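Local structure of Glyoxalase/bleomycin resistance protein/dioxygenase (Nostoc punctiforme PCC 73102, 3KOL) at the interface of chains A and B. The protein binds a metal ion, cobalt in this crystal, and belongs to the glyoxalase/bleomycin resistance/dioxygenase superfamily; it may act as a dioxygenase or a lactoylglutathione lyase. Residues are numbered along the deposited sequence; one frame, centred on the assembly and turned at random. Chains: chain A/B, Glyoxalase/bleomycin resistance protein/dioxygenase.

The interface of chains A and B. Residues chain A 99-102, 147; chain B 20-24.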
loop_
_atom_site.group_PDB
_atom_site.type_symbol
_atom_site.label_atom_id
_atom_site.label_comp_id
_atom_site.label_asym_id
_atom_site.label_seq_id
_atom_site.Cartn_x
_atom_site.Cartn_y
_atom_site.Cartn_z
ATOM N N HIS A 99 -1.862 -5.182 5.342
ATOM C CA HIS A 99 -0.503 -5.563 4.974
ATOM C C HIS A 99 -0.148 -5.152 3.560
ATOM O O HIS A 99 -1.015 -4.796 2.760
ATOM C CB HIS A 99 -0.241 -7.070 5.175
ATOM C CG HIS A 99 -1.028 -7.973 4.274
ATOM N ND1 HIS A 99 -2.302 -8.404 4.576
ATOM C CD2 HIS A 99 -0.690 -8.589 3.114
ATOM C CE1 HIS A 99 -2.711 -9.251 3.648
ATOM N NE2 HIS A 99 -1.753 -9.381 2.750
ATOM N N LEU A 100 1.145 -5.167 3.276
ATOM C CA LEU A 100 1.670 -4.810 1.967
ATOM C C LEU A 100 2.441 -6.038 1.497
ATOM O O LEU A 100 3.313 -6.536 2.212
ATOM C CB LEU A 100 2.613 -3.605 2.087
ATOM C CG LEU A 100 3.429 -3.263 0.836
ATOM C CD1 LEU A 100 2.494 -2.905 -0.319
ATOM C CD2 LEU A 100 4.364 -2.105 1.147
ATOM N N ALA A 101 2.125 -6.532 0.308
ATOM C CA ALA A 101 2.788 -7.722 -0.202
ATOM C C ALA A 101 3.620 -7.485 -1.448
ATOM O O ALA A 101 3.186 -6.822 -2.393
ATOM C CB ALA A 101 1.749 -8.819 -0.464
ATOM N N PHE A 102 4.825 -8.044 -1.427
ATOM C CA PHE A 102 5.778 -7.953 -2.529
ATOM C C PHE A 102 5.869 -9.303 -3.220
ATOM O O PHE A 102 5.821 -10.346 -2.571
ATOM C CB PHE A 102 7.165 -7.586 -1.996
ATOM C CG PHE A 102 7.256 -6.195 -1.447
ATOM C CD1 PHE A 102 7.462 -5.113 -2.296
ATOM C CD2 PHE A 102 7.141 -5.967 -0.080
ATOM C CE1 PHE A 102 7.556 -3.819 -1.787
ATOM C CE2 PHE A 102 7.231 -4.681 0.436
ATOM C CZ PHE A 102 7.439 -3.603 -0.420
ATOM N N GLU A 147 4.337 -8.874 3.534
ATOM C CA GLU A 147 4.216 -10.227 3.021
ATOM C C GLU A 147 5.110 -10.359 1.806
ATOM O O GLU A 147 5.207 -9.440 1.002
ATOM C CB GLU A 147 2.770 -10.529 2.607
ATOM C CG GLU A 147 2.598 -11.823 1.796
ATOM C CD GLU A 147 1.179 -12.006 1.283
ATOM O OE1 GLU A 147 0.299 -11.237 1.713
ATOM O OE2 GLU A 147 0.942 -12.929 0.467
ATOM N N VAL B 20 5.017 -4.727 -6.267
ATOM C CA VAL B 20 4.074 -4.733 -5.161
ATOM C C VAL B 20 2.957 -5.581 -5.742
ATOM O O VAL B 20 2.342 -5.200 -6.739
ATOM C CB VAL B 20 3.528 -3.321 -4.854
ATOM C CG1 VAL B 20 2.298 -3.430 -3.952
ATOM C CG2 VAL B 20 4.609 -2.480 -4.171
ATOM N N HIS B 21 2.709 -6.735 -5.136
ATOM C CA HIS B 21 1.682 -7.642 -5.625
ATOM C C HIS B 21 0.295 -7.183 -5.193
ATOM O O HIS B 21 -0.642 -7.194 -5.992
ATOM C CB HIS B 21 1.974 -9.063 -5.134
ATOM C CG HIS B 21 1.052 -10.098 -5.702
ATOM N ND1 HIS B 21 -0.202 -10.338 -5.187
ATOM C CD2 HIS B 21 1.194 -10.937 -6.758
ATOM C CE1 HIS B 21 -0.795 -11.281 -5.900
ATOM N NE2 HIS B 21 0.030 -11.660 -6.859
ATOM N N HIS B 22 0.165 -6.778 -3.934
ATOM C CA HIS B 22 -1.106 -6.278 -3.429
ATOM C C HIS B 22 -0.960 -5.524 -2.115
ATOM O O HIS B 22 0.030 -5.684 -1.402
ATOM C CB HIS B 22 -2.133 -7.417 -3.254
ATOM C CG HIS B 22 -1.745 -8.469 -2.255
ATOM N ND1 HIS B 22 -1.035 -9.599 -2.601
ATOM C CD2 HIS B 22 -2.027 -8.594 -0.936
ATOM C CE1 HIS B 22 -0.903 -10.377 -1.541
ATOM N NE2 HIS B 22 -1.494 -9.791 -0.518
ATOM N N ILE B 23 -1.927 -4.656 -1.834
ATOM C CA ILE B 23 -1.962 -3.931 -0.572
ATOM C C ILE B 23 -3.314 -4.343 -0.005
ATOM O O ILE B 23 -4.328 -4.289 -0.704
ATOM C CB ILE B 23 -1.910 -2.397 -0.749
ATOM C CG1 ILE B 23 -2.050 -1.727 0.622
ATOM C CG2 ILE B 23 -3.001 -1.930 -1.686
ATOM C CD1 ILE B 23 -1.816 -0.244 0.604
ATOM N N ALA B 24 -3.328 -4.788 1.241
ATOM C CA ALA B 24 -4.564 -5.235 1.860
ATOM C C ALA B 24 -5.062 -4.251 2.899
ATOM O O ALA B 24 -4.282 -3.679 3.661
ATOM C CB ALA B 24 -4.358 -6.605 2.500
#
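A:Leu100 meets B:Val20 on one side of a two-stranded antiparallel pairing in the deposited assembly, probably the dimer, of this vicinal oxygen chelate (VOC) protein. A:Leu100 CD1 lies 3.7 Å from B:Val20 CG1, and the two side chains run roughly perpendicular. The other methyl, B:Val20 CG2, lies 4.0 Å from ring carbon CE1 of A:Phe102. On the opposite side of the sheet, small methyls cover imidazoles. A:Ala101 CB sits over one face of B:His22, 3.4 Å from the ring centroid and offset toward the rim. B:Ala24 CB covers a face of A:His99 in the same way.

Strands 96-104 of A and 17-27 of B are joined by backbone hydrogen bonds. B:Ala24 N gives one to A:His99 O at 2.8 Å. A:Ala101 N gives another to B:His22 O. A:Ala101 O accepts from B:His21 N and, weakly, from B:His22 N, as in a beta bulge.

The polar rim is the metal site, where A:His99 and A:Glu147 bind cobalt. A chi1 of 63° tucks CG of B:His22 between the amide nitrogen and carbonyl carbon, which sends its ring toward them. Its NE2 lies 3.2 Å from A:Glu147 OE1 and 3.3 Å from A:His99 NE2. The two imidazoles meet edge to face, planes 84° apart. B:His22 may therefore be a metal ligand from the partner chain. Its ND1 donates a nearly straight hydrogen bond to B:His21 ND1 at 2.8 Å, which would fix the ring's rotation from the second shell.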